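PDB 1BDG: hexokinase from Schistosoma mansoni, which catalyses the transfer of a phosphate group from ATP to glucose and other hexoses, giving hexose 6-phosphates at the entry to glycolysis. Local coordinates for residues G200-C205 and A225-S230; W262-D267 and V371-Y376; Y344-D349 and P353-I358; R412-V417 and T425-R430. One frame throughout, in Å; residues are numbered along the deposited sequence.

Interaction 1 of 4, residues G200-C205 and A225-S230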
loop_
_atom_site.group_PDB
_atom_site.type_symbol
_atom_site.label_atom_id
_atom_site.label_comp_id
_atom_site.label_asym_id
_atom_site.label_seq_id
_atom_site.Cartn_x
_atom_site.Cartn_y
_atom_site.Cartn_z
ATOM N N GLY A 200 -4.679 -2.050 10.832
ATOM C CA GLY A 200 -5.922 -2.789 10.754
ATOM C C GLY A 200 -5.664 -4.204 10.288
ATOM O O GLY A 200 -6.258 -5.146 10.792
ATOM N N THR A 201 -4.766 -4.366 9.328
ATOM C CA THR A 201 -4.427 -5.685 8.808
ATOM C C THR A 201 -3.741 -6.518 9.900
ATOM O O THR A 201 -4.144 -7.649 10.157
ATOM C CB THR A 201 -3.531 -5.566 7.543
ATOM O OG1 THR A 201 -4.228 -4.834 6.520
ATOM C CG2 THR A 201 -3.148 -6.927 7.011
ATOM N N LEU A 202 -2.736 -5.960 10.574
ATOM C CA LEU A 202 -2.051 -6.700 11.641
ATOM C C LEU A 202 -3.097 -7.220 12.632
ATOM O O LEU A 202 -3.033 -8.368 13.041
ATOM C CB LEU A 202 -1.005 -5.823 12.353
ATOM C CG LEU A 202 0.028 -6.532 13.262
ATOM C CD1 LEU A 202 1.209 -5.615 13.563
ATOM C CD2 LEU A 202 -0.602 -7.024 14.551
ATOM N N ALA A 203 -4.098 -6.400 12.956
ATOM C CA ALA A 203 -5.169 -6.812 13.865
ATOM C C ALA A 203 -6.034 -7.971 13.314
ATOM O O ALA A 203 -6.260 -8.957 14.016
ATOM C CB ALA A 203 -6.033 -5.625 14.231
ATOM N N SER A 204 -6.524 -7.873 12.081
ATOM C CA SER A 204 -7.329 -8.961 11.514
ATOM C C SER A 204 -6.527 -10.246 11.553
ATOM O O SER A 204 -7.073 -11.336 11.796
ATOM C CB SER A 204 -7.689 -8.697 10.052
ATOM O OG SER A 204 -8.708 -7.727 9.927
ATOM N N CYS A 205 -5.226 -10.102 11.316
ATOM C CA CYS A 205 -4.306 -11.221 11.293
ATOM C C CYS A 205 -4.037 -11.837 12.662
ATOM O O CYS A 205 -3.985 -13.059 12.782
ATOM C CB CYS A 205 -3.006 -10.778 10.649
ATOM S SG CYS A 205 -1.709 -12.047 10.560
ATOM N N ALA A 225 3.492 -2.421 9.041
ATOM C CA ALA A 225 3.311 -2.024 10.418
ATOM C C ALA A 225 3.756 -3.250 11.174
ATOM O O ALA A 225 3.567 -4.363 10.689
ATOM C CB ALA A 225 1.865 -1.741 10.683
ATOM N N TYR A 226 4.369 -3.068 12.336
ATOM C CA TYR A 226 4.843 -4.205 13.114
ATOM C C TYR A 226 4.785 -3.928 14.625
ATOM O O TYR A 226 4.671 -2.776 15.039
ATOM C CB TYR A 226 6.269 -4.578 12.657
ATOM C CG TYR A 226 7.332 -3.602 13.088
ATOM C CD1 TYR A 226 7.542 -2.421 12.394
ATOM C CD2 TYR A 226 8.089 -3.832 14.239
ATOM C CE1 TYR A 226 8.479 -1.478 12.850
ATOM C CE2 TYR A 226 9.020 -2.911 14.698
ATOM C CZ TYR A 226 9.211 -1.735 14.008
ATOM O OH TYR A 226 10.111 -0.805 14.481
ATOM N N ILE A 227 4.819 -4.970 15.454
ATOM C CA ILE A 227 4.795 -4.743 16.902
ATOM C C ILE A 227 6.209 -4.411 17.372
ATOM O O ILE A 227 7.152 -5.126 17.041
ATOM C CB ILE A 227 4.244 -5.942 17.707
ATOM C CG1 ILE A 227 2.910 -6.424 17.125
ATOM C CG2 ILE A 227 3.944 -5.484 19.134
ATOM C CD1 ILE A 227 2.358 -7.686 17.778
ATOM N N GLU A 228 6.344 -3.331 18.139
ATOM C CA GLU A 228 7.642 -2.872 18.634
ATOM C C GLU A 228 7.699 -2.681 20.145
ATOM O O GLU A 228 6.689 -2.645 20.828
ATOM C CB GLU A 228 8.013 -1.549 17.936
ATOM C CG GLU A 228 9.201 -0.762 18.517
ATOM C CD GLU A 228 10.543 -1.357 18.177
ATOM O OE1 GLU A 228 10.912 -1.281 16.994
ATOM O OE2 GLU A 228 11.233 -1.890 19.078
ATOM N N ASP A 229 8.921 -2.592 20.642
ATOM C CA ASP A 229 9.264 -2.384 22.040
ATOM C C ASP A 229 8.981 -0.892 22.326
ATOM O O ASP A 229 9.673 -0.006 21.832
ATOM C CB ASP A 229 10.765 -2.691 22.143
ATOM C CG ASP A 229 11.267 -2.822 23.554
ATOM O OD1 ASP A 229 11.209 -1.847 24.323
ATOM O OD2 ASP A 229 11.804 -3.900 23.870
ATOM N N SER A 230 7.987 -0.598 23.142
ATOM C CA SER A 230 7.668 0.795 23.437
ATOM C C SER A 230 8.718 1.506 24.285
ATOM O O SER A 230 8.426 2.551 24.877
ATOM C CB SER A 230 6.307 0.904 24.121
ATOM O OG SER A 230 6.364 0.293 25.395
#

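Interaction 2 of 4, residues W262-D267 and V371-Y376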
loop_
_atom_site.group_PDB
_atom_site.type_symbol
_atom_site.label_atom_id
_atom_site.label_comp_id
_atom_site.label_asym_id
_atom_site.label_seq_id
_atom_site.Cartn_x
_atom_site.Cartn_y
_atom_site.Cartn_z
ATOM N N TRP A 262 19.871 3.062 -7.111
ATOM C CA TRP A 262 18.990 2.075 -7.691
ATOM C C TRP A 262 17.813 2.634 -8.477
ATOM O O TRP A 262 17.131 1.900 -9.184
ATOM C CB TRP A 262 18.547 1.136 -6.578
ATOM C CG TRP A 262 19.746 0.553 -5.864
ATOM C CD1 TRP A 262 20.549 -0.437 -6.314
ATOM C CD2 TRP A 262 20.268 0.944 -4.589
ATOM N NE1 TRP A 262 21.535 -0.700 -5.408
ATOM C CE2 TRP A 262 21.392 0.135 -4.338
ATOM C CE3 TRP A 262 19.904 1.902 -3.635
ATOM C CZ2 TRP A 262 22.154 0.254 -3.181
ATOM C CZ3 TRP A 262 20.665 2.022 -2.483
ATOM C CH2 TRP A 262 21.780 1.197 -2.272
ATOM N N ARG A 263 17.565 3.927 -8.349
ATOM C CA ARG A 263 16.484 4.554 -9.091
ATOM C C ARG A 263 16.967 4.872 -10.508
ATOM O O ARG A 263 18.073 5.385 -10.691
ATOM C CB ARG A 263 15.998 5.805 -8.370
ATOM C CG ARG A 263 15.394 5.475 -7.025
ATOM C CD ARG A 263 14.908 6.699 -6.271
ATOM N NE ARG A 263 13.841 7.380 -6.987
ATOM C CZ ARG A 263 13.983 8.529 -7.646
ATOM N NH1 ARG A 263 15.163 9.162 -7.689
ATOM N NH2 ARG A 263 12.932 9.028 -8.286
ATOM N N THR A 264 16.160 4.488 -11.499
ATOM C CA THR A 264 16.460 4.702 -12.916
ATOM C C THR A 264 15.753 5.951 -13.441
ATOM O O THR A 264 14.991 6.595 -12.709
ATOM C CB THR A 264 16.016 3.494 -13.756
ATOM O OG1 THR A 264 14.587 3.413 -13.759
ATOM C CG2 THR A 264 16.582 2.205 -13.185
ATOM N N GLN A 265 15.981 6.275 -14.712
ATOM C CA GLN A 265 15.368 7.461 -15.326
ATOM C C GLN A 265 13.859 7.339 -15.513
ATOM O O GLN A 265 13.142 8.339 -15.561
ATOM C CB GLN A 265 16.045 7.826 -16.660
ATOM C CG GLN A 265 16.134 6.688 -17.676
ATOM C CD GLN A 265 16.343 7.173 -19.115
ATOM O OE1 GLN A 265 15.398 7.610 -19.788
ATOM N NE2 GLN A 265 17.570 7.061 -19.595
ATOM N N PHE A 266 13.388 6.105 -15.608
ATOM C CA PHE A 266 11.978 5.820 -15.769
ATOM C C PHE A 266 11.294 6.102 -14.434
ATOM O O PHE A 266 10.159 6.563 -14.381
ATOM C CB PHE A 266 11.836 4.365 -16.177
ATOM C CG PHE A 266 12.664 4.003 -17.380
ATOM C CD1 PHE A 266 12.380 4.550 -18.626
ATOM C CD2 PHE A 266 13.751 3.150 -17.262
ATOM C CE1 PHE A 266 13.160 4.259 -19.738
ATOM C CE2 PHE A 266 14.538 2.850 -18.370
ATOM C CZ PHE A 266 14.238 3.411 -19.616
ATOM N N ASP A 267 12.021 5.841 -13.356
ATOM C CA ASP A 267 11.540 6.080 -12.006
ATOM C C ASP A 267 11.468 7.597 -11.766
ATOM O O ASP A 267 10.560 8.095 -11.092
ATOM C CB ASP A 267 12.495 5.429 -10.981
ATOM C CG ASP A 267 12.344 3.914 -10.894
ATOM O OD1 ASP A 267 11.200 3.415 -10.821
ATOM O OD2 ASP A 267 13.375 3.217 -10.857
ATOM N N VAL A 371 7.984 -5.669 -12.711
ATOM C CA VAL A 371 7.268 -6.459 -11.714
ATOM C C VAL A 371 8.178 -7.328 -10.851
ATOM O O VAL A 371 7.870 -7.571 -9.684
ATOM C CB VAL A 371 6.133 -7.300 -12.392
ATOM C CG1 VAL A 371 6.020 -8.685 -11.761
ATOM C CG2 VAL A 371 4.801 -6.542 -12.310
ATOM N N LYS A 372 9.295 -7.775 -11.420
ATOM C CA LYS A 372 10.262 -8.608 -10.702
ATOM C C LYS A 372 10.946 -7.832 -9.580
ATOM O O LYS A 372 11.064 -8.316 -8.451
ATOM C CB LYS A 372 11.320 -9.124 -11.664
ATOM C CG LYS A 372 11.138 -10.551 -12.112
ATOM C CD LYS A 372 12.440 -11.360 -12.002
ATOM N N ARG A 373 11.410 -6.627 -9.907
ATOM C CA ARG A 373 12.076 -5.758 -8.945
ATOM C C ARG A 373 11.103 -5.265 -7.876
ATOM O O ARG A 373 11.493 -5.011 -6.733
ATOM C CB ARG A 373 12.659 -4.557 -9.663
ATOM C CG ARG A 373 13.358 -3.566 -8.760
ATOM C CD ARG A 373 13.724 -2.315 -9.526
ATOM N NE ARG A 373 12.548 -1.559 -9.945
ATOM C CZ ARG A 373 12.577 -0.287 -10.323
ATOM N NH1 ARG A 373 13.721 0.386 -10.341
ATOM N NH2 ARG A 373 11.456 0.322 -10.668
ATOM N N ALA A 374 9.842 -5.099 -8.263
ATOM C CA ALA A 374 8.808 -4.635 -7.359
ATOM C C ALA A 374 8.694 -5.601 -6.201
ATOM O O ALA A 374 8.907 -5.226 -5.048
ATOM C CB ALA A 374 7.508 -4.544 -8.096
ATOM N N ALA A 375 8.424 -6.868 -6.526
ATOM C CA ALA A 375 8.279 -7.926 -5.520
ATOM C C ALA A 375 9.522 -8.006 -4.644
ATOM O O ALA A 375 9.438 -7.894 -3.427
ATOM C CB ALA A 375 8.006 -9.279 -6.193
ATOM N N TYR A 376 10.682 -8.135 -5.269
ATOM C CA TYR A 376 11.932 -8.205 -4.536
ATOM C C TYR A 376 12.109 -7.032 -3.582
ATOM O O TYR A 376 12.620 -7.202 -2.485
ATOM C CB TYR A 376 13.102 -8.269 -5.507
ATOM C CG TYR A 376 13.236 -9.584 -6.218
ATOM C CD1 TYR A 376 12.576 -10.719 -5.755
ATOM C CD2 TYR A 376 14.038 -9.708 -7.342
ATOM C CE1 TYR A 376 12.715 -11.937 -6.386
ATOM C CE2 TYR A 376 14.180 -10.928 -7.987
ATOM C CZ TYR A 376 13.513 -12.035 -7.499
ATOM O OH TYR A 376 13.631 -13.239 -8.132
#

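Interaction 3 of 4, residues Y344-D349 and P353-I358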
loop_
_atom_site.group_PDB
_atom_site.type_symbol
_atom_site.label_atom_id
_atom_site.label_comp_id
_atom_site.label_asym_id
_atom_site.label_seq_id
_atom_site.Cartn_x
_atom_site.Cartn_y
_atom_site.Cartn_z
ATOM N N TYR A 344 -2.664 -9.161 -27.025
ATOM C CA TYR A 344 -4.011 -8.666 -26.835
ATOM C C TYR A 344 -3.990 -7.313 -26.134
ATOM O O TYR A 344 -4.797 -6.445 -26.450
ATOM C CB TYR A 344 -4.847 -9.674 -26.029
ATOM C CG TYR A 344 -6.103 -9.095 -25.382
ATOM C CD1 TYR A 344 -6.040 -8.442 -24.141
ATOM C CD2 TYR A 344 -7.352 -9.209 -25.997
ATOM C CE1 TYR A 344 -7.180 -7.921 -23.535
ATOM C CE2 TYR A 344 -8.505 -8.687 -25.392
ATOM C CZ TYR A 344 -8.406 -8.045 -24.164
ATOM O OH TYR A 344 -9.534 -7.519 -23.569
ATOM N N MET A 345 -3.062 -7.127 -25.201
ATOM C CA MET A 345 -2.990 -5.877 -24.451
ATOM C C MET A 345 -2.704 -4.688 -25.333
ATOM O O MET A 345 -3.436 -3.699 -25.309
ATOM C CB MET A 345 -1.938 -5.949 -23.348
ATOM C CG MET A 345 -1.810 -4.664 -22.545
ATOM S SD MET A 345 -0.516 -4.816 -21.315
ATOM C CE MET A 345 0.814 -3.963 -22.109
ATOM N N LEU A 346 -1.640 -4.796 -26.116
ATOM C CA LEU A 346 -1.239 -3.722 -27.004
ATOM C C LEU A 346 -2.380 -3.295 -27.932
ATOM O O LEU A 346 -2.718 -2.109 -27.993
ATOM C CB LEU A 346 -0.020 -4.139 -27.830
ATOM C CG LEU A 346 1.282 -4.580 -27.147
ATOM C CD1 LEU A 346 2.444 -4.447 -28.137
ATOM C CD2 LEU A 346 1.542 -3.726 -25.903
ATOM N N THR A 347 -3.015 -4.270 -28.576
ATOM C CA THR A 347 -4.096 -4.025 -29.530
ATOM C C THR A 347 -5.477 -3.709 -28.939
ATOM O O THR A 347 -6.191 -2.803 -29.399
ATOM C CB THR A 347 -4.279 -5.234 -30.418
ATOM O OG1 THR A 347 -4.855 -6.286 -29.635
ATOM C CG2 THR A 347 -2.949 -5.701 -30.949
ATOM N N ASP A 348 -5.871 -4.494 -27.950
ATOM C CA ASP A 348 -7.156 -4.328 -27.309
ATOM C C ASP A 348 -7.295 -3.316 -26.172
ATOM O O ASP A 348 -8.257 -2.522 -26.155
ATOM C CB ASP A 348 -7.664 -5.678 -26.860
ATOM C CG ASP A 348 -8.566 -6.291 -27.863
ATOM O OD1 ASP A 348 -9.669 -5.728 -28.011
ATOM O OD2 ASP A 348 -8.173 -7.304 -28.502
ATOM N N ASP A 349 -6.412 -3.387 -25.179
ATOM C CA ASP A 349 -6.514 -2.455 -24.072
ATOM C C ASP A 349 -5.937 -1.104 -24.492
ATOM O O ASP A 349 -6.628 -0.091 -24.405
ATOM C CB ASP A 349 -5.845 -3.011 -22.803
ATOM C CG ASP A 349 -6.570 -4.240 -22.237
ATOM O OD1 ASP A 349 -7.826 -4.285 -22.270
ATOM O OD2 ASP A 349 -5.881 -5.171 -21.761
ATOM N N PRO A 353 -2.322 0.646 -32.939
ATOM C CA PRO A 353 -2.671 0.461 -34.361
ATOM C C PRO A 353 -2.041 -0.737 -35.103
ATOM O O PRO A 353 -2.751 -1.626 -35.571
ATOM C CB PRO A 353 -2.222 1.783 -34.981
ATOM C CG PRO A 353 -2.453 2.746 -33.892
ATOM C CD PRO A 353 -1.880 2.027 -32.707
ATOM N N VAL A 354 -0.724 -0.710 -35.293
ATOM C CA VAL A 354 -0.008 -1.789 -35.972
ATOM C C VAL A 354 0.953 -2.359 -34.939
ATOM O O VAL A 354 1.754 -1.610 -34.375
ATOM C CB VAL A 354 0.824 -1.256 -37.156
ATOM C CG1 VAL A 354 1.417 -2.395 -37.942
ATOM C CG2 VAL A 354 -0.033 -0.384 -38.045
ATOM N N VAL A 355 0.888 -3.672 -34.706
ATOM C CA VAL A 355 1.738 -4.334 -33.716
ATOM C C VAL A 355 2.523 -5.521 -34.288
ATOM O O VAL A 355 2.008 -6.283 -35.123
ATOM C CB VAL A 355 0.897 -4.802 -32.505
ATOM C CG1 VAL A 355 -0.153 -5.780 -32.959
ATOM C CG2 VAL A 355 1.778 -5.446 -31.441
ATOM N N GLU A 356 3.760 -5.688 -33.816
ATOM C CA GLU A 356 4.640 -6.769 -34.265
ATOM C C GLU A 356 5.183 -7.653 -33.143
ATOM O O GLU A 356 5.298 -7.231 -31.992
ATOM C CB GLU A 356 5.859 -6.201 -34.996
ATOM C CG GLU A 356 5.566 -5.341 -36.191
ATOM C CD GLU A 356 6.735 -5.290 -37.147
ATOM O OE1 GLU A 356 7.871 -5.607 -36.730
ATOM O OE2 GLU A 356 6.518 -4.953 -38.328
ATOM N N PRO A 357 5.570 -8.886 -33.481
ATOM C CA PRO A 357 6.124 -9.832 -32.513
ATOM C C PRO A 357 7.232 -9.201 -31.655
ATOM O O PRO A 357 7.262 -9.398 -30.440
ATOM C CB PRO A 357 6.649 -10.951 -33.411
ATOM C CG PRO A 357 5.554 -11.041 -34.432
ATOM C CD PRO A 357 5.265 -9.579 -34.752
ATOM N N ILE A 358 8.125 -8.429 -32.265
ATOM C CA ILE A 358 9.176 -7.800 -31.466
ATOM C C ILE A 358 8.569 -6.894 -30.406
ATOM O O ILE A 358 9.026 -6.874 -29.271
ATOM C CB ILE A 358 10.121 -6.914 -32.269
ATOM C CG1 ILE A 358 9.729 -6.884 -33.737
ATOM C CG2 ILE A 358 11.562 -7.312 -32.003
ATOM C CD1 ILE A 358 10.137 -5.583 -34.416
#

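Interaction 4 of 4, residues R412-V417 and T425-R430. With SO4 (sulfate ion), chain D.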
loop_
_atom_site.group_PDB
_atom_site.type_symbol
_atom_site.label_atom_id
_atom_site.label_comp_id
_atom_site.label_asym_id
_atom_site.label_seq_id
_atom_site.Cartn_x
_atom_site.Cartn_y
_atom_site.Cartn_z
ATOM N N ARG A 412 7.811 -14.527 -5.668
ATOM C CA ARG A 412 9.144 -13.931 -5.717
ATOM C C ARG A 412 9.523 -13.140 -4.454
ATOM O O ARG A 412 10.651 -13.241 -3.968
ATOM C CB ARG A 412 9.275 -13.045 -6.955
ATOM C CG ARG A 412 9.172 -13.774 -8.276
ATOM C CD ARG A 412 9.265 -12.769 -9.377
ATOM N NE ARG A 412 9.069 -13.317 -10.715
ATOM C CZ ARG A 412 8.378 -12.689 -11.663
ATOM N NH1 ARG A 412 7.780 -11.536 -11.382
ATOM N NH2 ARG A 412 8.244 -13.225 -12.877
ATOM N N MET A 413 8.605 -12.317 -3.964
ATOM C CA MET A 413 8.825 -11.542 -2.744
ATOM C C MET A 413 9.438 -12.458 -1.678
ATOM O O MET A 413 10.558 -12.210 -1.197
ATOM C CB MET A 413 7.485 -10.976 -2.247
ATOM C CG MET A 413 7.481 -10.392 -0.841
ATOM S SD MET A 413 5.929 -9.519 -0.574
ATOM C CE MET A 413 4.738 -10.833 -0.763
ATOM N N THR A 414 8.724 -13.546 -1.371
ATOM C CA THR A 414 9.134 -14.550 -0.391
ATOM C C THR A 414 10.575 -15.034 -0.635
ATOM O O THR A 414 11.357 -15.191 0.299
ATOM C CB THR A 414 8.168 -15.753 -0.440
ATOM O OG1 THR A 414 6.833 -15.285 -0.262
ATOM C CG2 THR A 414 8.481 -16.751 0.657
ATOM N N ASP A 415 10.938 -15.252 -1.891
ATOM C CA ASP A 415 12.290 -15.697 -2.167
ATOM C C ASP A 415 13.274 -14.640 -1.685
ATOM O O ASP A 415 14.307 -14.979 -1.092
ATOM C CB ASP A 415 12.489 -15.996 -3.655
ATOM C CG ASP A 415 11.709 -17.229 -4.121
ATOM O OD1 ASP A 415 10.941 -17.831 -3.309
ATOM O OD2 ASP A 415 11.867 -17.596 -5.317
ATOM N N MET A 416 12.949 -13.360 -1.864
ATOM C CA MET A 416 13.877 -12.329 -1.415
ATOM C C MET A 416 13.955 -12.277 0.118
ATOM O O MET A 416 15.057 -12.236 0.681
ATOM C CB MET A 416 13.534 -10.971 -2.005
ATOM C CG MET A 416 14.587 -9.905 -1.726
ATOM S SD MET A 416 16.295 -10.418 -2.057
ATOM C CE MET A 416 16.236 -11.145 -3.688
ATOM N N VAL A 417 12.803 -12.328 0.798
ATOM C CA VAL A 417 12.785 -12.315 2.269
ATOM C C VAL A 417 13.572 -13.523 2.759
ATOM O O VAL A 417 14.127 -13.504 3.854
ATOM C CB VAL A 417 11.377 -12.491 2.861
ATOM C CG1 VAL A 417 11.454 -12.368 4.367
ATOM C CG2 VAL A 417 10.395 -11.499 2.271
ATOM N N THR A 425 14.875 -17.248 11.877
ATOM C CA THR A 425 13.496 -16.777 11.959
ATOM C C THR A 425 12.680 -17.685 11.059
ATOM O O THR A 425 13.143 -18.110 9.999
ATOM C CB THR A 425 13.303 -15.336 11.408
ATOM O OG1 THR A 425 14.093 -14.404 12.158
ATOM C CG2 THR A 425 11.830 -14.920 11.484
ATOM N N ARG A 426 11.487 -18.031 11.488
ATOM C CA ARG A 426 10.630 -18.831 10.650
ATOM C C ARG A 426 9.484 -17.859 10.461
ATOM O O ARG A 426 9.039 -17.241 11.429
ATOM C CB ARG A 426 10.181 -20.079 11.385
ATOM N N PHE A 427 9.058 -17.650 9.225
ATOM C CA PHE A 427 7.968 -16.710 8.965
ATOM C C PHE A 427 7.052 -17.270 7.899
ATOM O O PHE A 427 7.461 -18.169 7.155
ATOM C CB PHE A 427 8.532 -15.372 8.447
ATOM C CG PHE A 427 8.687 -15.314 6.944
ATOM C CD1 PHE A 427 9.757 -15.940 6.311
ATOM C CD2 PHE A 427 7.759 -14.636 6.163
ATOM C CE1 PHE A 427 9.900 -15.892 4.922
ATOM C CE2 PHE A 427 7.894 -14.584 4.773
ATOM C CZ PHE A 427 8.968 -15.214 4.152
ATOM N N CYS A 428 5.847 -16.713 7.793
ATOM C CA CYS A 428 4.933 -17.139 6.744
ATOM C C CYS A 428 3.879 -16.086 6.420
ATOM O O CYS A 428 3.252 -15.523 7.320
ATOM C CB CYS A 428 4.278 -18.478 7.084
ATOM S SG CYS A 428 2.962 -18.311 8.243
ATOM N N LEU A 429 3.710 -15.799 5.136
ATOM C CA LEU A 429 2.720 -14.817 4.704
ATOM C C LEU A 429 1.300 -15.382 4.774
ATOM O O LEU A 429 0.981 -16.360 4.102
ATOM C CB LEU A 429 3.037 -14.322 3.289
ATOM C CG LEU A 429 4.329 -13.507 3.170
ATOM C CD1 LEU A 429 4.639 -13.177 1.725
ATOM C CD2 LEU A 429 4.210 -12.237 3.983
ATOM N N ARG A 430 0.458 -14.768 5.592
ATOM C CA ARG A 430 -0.923 -15.204 5.768
ATOM C C ARG A 430 -1.817 -14.075 5.249
ATOM O O ARG A 430 -1.866 -12.998 5.843
ATOM C CB ARG A 430 -1.169 -15.451 7.262
ATOM C CG ARG A 430 -2.492 -16.117 7.650
ATOM C CD ARG A 430 -2.552 -16.318 9.180
ATOM N NE ARG A 430 -3.403 -17.441 9.596
ATOM C CZ ARG A 430 -4.724 -17.498 9.425
ATOM N NH1 ARG A 430 -5.360 -16.486 8.843
ATOM N NH2 ARG A 430 -5.408 -18.577 9.817
HETATM S S SO4 D . 10.851 -16.045 -12.212
HETATM O O1 SO4 D . 11.118 -17.465 -12.277
HETATM O O2 SO4 D . 9.680 -15.741 -13.006
HETATM O O3 SO4 D . 10.622 -15.662 -10.842
HETATM O O4 SO4 D . 11.988 -15.316 -12.725
#

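Interaction 1 of 4, residues G200-C205 and A225-S230
With chi1 at -166° and chi2 also extended, Leu-202 reaches straight out from its helix and carries CD1 onto the strand, while Ile-227, chi1 -50°, has CG1 opposite its carbonyl carbon, which brings CG1 to that methyl. Leu-202 CD1 makes all the close contacts between the two segments. It lies 3.9 Å from Tyr-226 CA, and so rests on the strand backbone itself, at the same distance as to Ala-225 O. Farther along the strand it reaches Ile-227 CG1 at 4.0 Å. No hydrogen bond joins the segments, and the CB of Ala-225 is directed toward the helix. Tyr-226 faces the other way, its hydroxyl 2.7 Å from Glu-228 OE1, on the anti lone pair of that oxygen; Arg-388 makes a salt bridge to the same carboxylate. Segment 200-205 crosses segment 225-229 at 69°, so that helix 197-206 packs across a beta-sheet of the large subdomain. The Cys-205 to Cys-212 disulfide ties this helix to the start of strand 212-218. Leu-202 also touches Val-245 on strand 243-247, while Tyr-226, on the other side of the strand, meets helix 357-389.

Interaction 2 of 4, residues W262-D267 and V371-Y376
A capping box at the start of helix 265-272 supplies the acid of a buried salt bridge: Asp-267, which closes the box with the N-cap residue Thr-264, also receives Arg-373 from the long helix 357-389. The carboxylate and the guanidinium approach from opposite directions and lie nearly coplanar, their planes 16° apart. Arg-373 grips end-on with its two terminal nitrogens, one to each oxygen. NH1 reaches Asp-267 OD2 at 2.9 Å with an N-H...O angle of 165°, and NH2 reaches Asp-267 OD1 at 3.1 Å. Both oxygens use their syn lone pairs, and the paired bonds fix the rotation of the two flat groups. The arginine leaves its helix with CG opposite the backbone N, runs on extended and then bends at chi3 (67°), which turns the guanidinium end toward the acid. Leu-294 of helix 288-304 touches both side chains, and Phe-19 and Tyr-26 touch Arg-373. In such a buried setting the ionised forms probably stabilise each other. The bridge thereby ties the start of one helix of the large subdomain to the middle of another more than a hundred residues later. In the box itself, the return bond from Phe-266 N to Thr-264 OG1 is weak, whereas Thr-264 N points almost straight at Asp-267 OD2, 3.1 Å away. This bond uses the anti lone pair of OD2, and Arg-373 NH1 takes the syn one.

Interaction 3 of 4, residues Y344-D349 and P353-I358
Pro-353 to Ile-358 leads out of a short helix-loop-helix connection, bringing the chain back past Leu-346 and Thr-347 of helix 340-349 before it enters the long helix 357-389. At Pro-353 the backbones are closest, its CA standing 6.7 Å from that of Thr-347, but the proline ring is directed away from the helix. Val-354 also faces outward. Val-355 then turns in and carries the whole side-chain contact by dividing its two methyls. With chi1 at 60°, CG1 sits between the backbone N and the carbonyl carbon and CG2 opposite the N; CG2 meets Leu-346 CD1 at 3.5 Å, while CG1 meets Thr-347 CG2 at 3.4 Å. Both helix side chains lie roughly at right angles to the valine, in a purely apolar contact. Glu-356 points away again and takes the N-cap position, its backbone N bonded to the Asp-359 carboxylate, and Pro-357 and Ile-358 begin the helix. Asn-360 of that helix touches both Leu-346 and Val-355. The polar end of Thr-347 is directed back to its own helix. There OG1 is 3.2 Å from Tyr-344 O, above the carbonyl plane, and that oxygen also accepts from Asp-348 N, which approaches from the same face.

Interaction 4 of 4, residues R412-V417 and T425-R430
Phe-427 and Leu-429, two residues apart on an edge strand, take most of the contact in this beta-alpha-beta crossover, in which helix 409-420 lies in the connection between the adjacent parallel strands 393-399 and 426-431. Segments 412-417 and 426-430 run nearly antiparallel, at 162°. Both side chains project toward the helix. Val-417 CG1 lies over one face of the phenylalanine ring, offset toward the rim, 4.1 Å from the ring centroid in a CH-pi contact. A chi1 of 89° holds the Phe-427 ring where its far end, CZ, also meets Thr-414 CG2 at 3.8 Å. Two residues on along the strand, Leu-429 CD1 touches Met-413 CE at 3.4 Å and Thr-414 OG1 at 3.6 Å. Thr-414 thus fits between the two strand residues, its methyl against the ring and its hydroxyl beside the leucine, and the hydroxyl is satisfied by Cys-410 O within the helix. On the adjacent strand 393-399, Val-396 and Val-398 touch Leu-429. Arg-412 packs on helix 357-389 instead; its extended chain ends at a sulfate ion, probably from the crystallisation liquor, where NE reaches sulfate O3 at 2.8 Å and NH2 reaches sulfate O2 at 2.9 Å.

All four contacts lie in the large subdomain. Along the chain, interaction 1 comes first and interaction 4 last; interaction 3 falls within the long span between the two segments of interaction 2. Interactions 1 and 4, with centres about 17 Å apart, each pack a helix on the same six-stranded sheet, near its middle and at its edge. Interactions 2 and 3 share helix 357-389, their centres about 24 Å apart. Interactions 2 and 4 touch directly: Tyr-376 CE1 packs 3.4 Å from Arg-412 O. Helix 357-389 runs from peripheral interaction 3, whose centre is about 45 Å from that of interaction 1, to interaction 2, where it meets helix 409-420, which packs on the edge of the sheet.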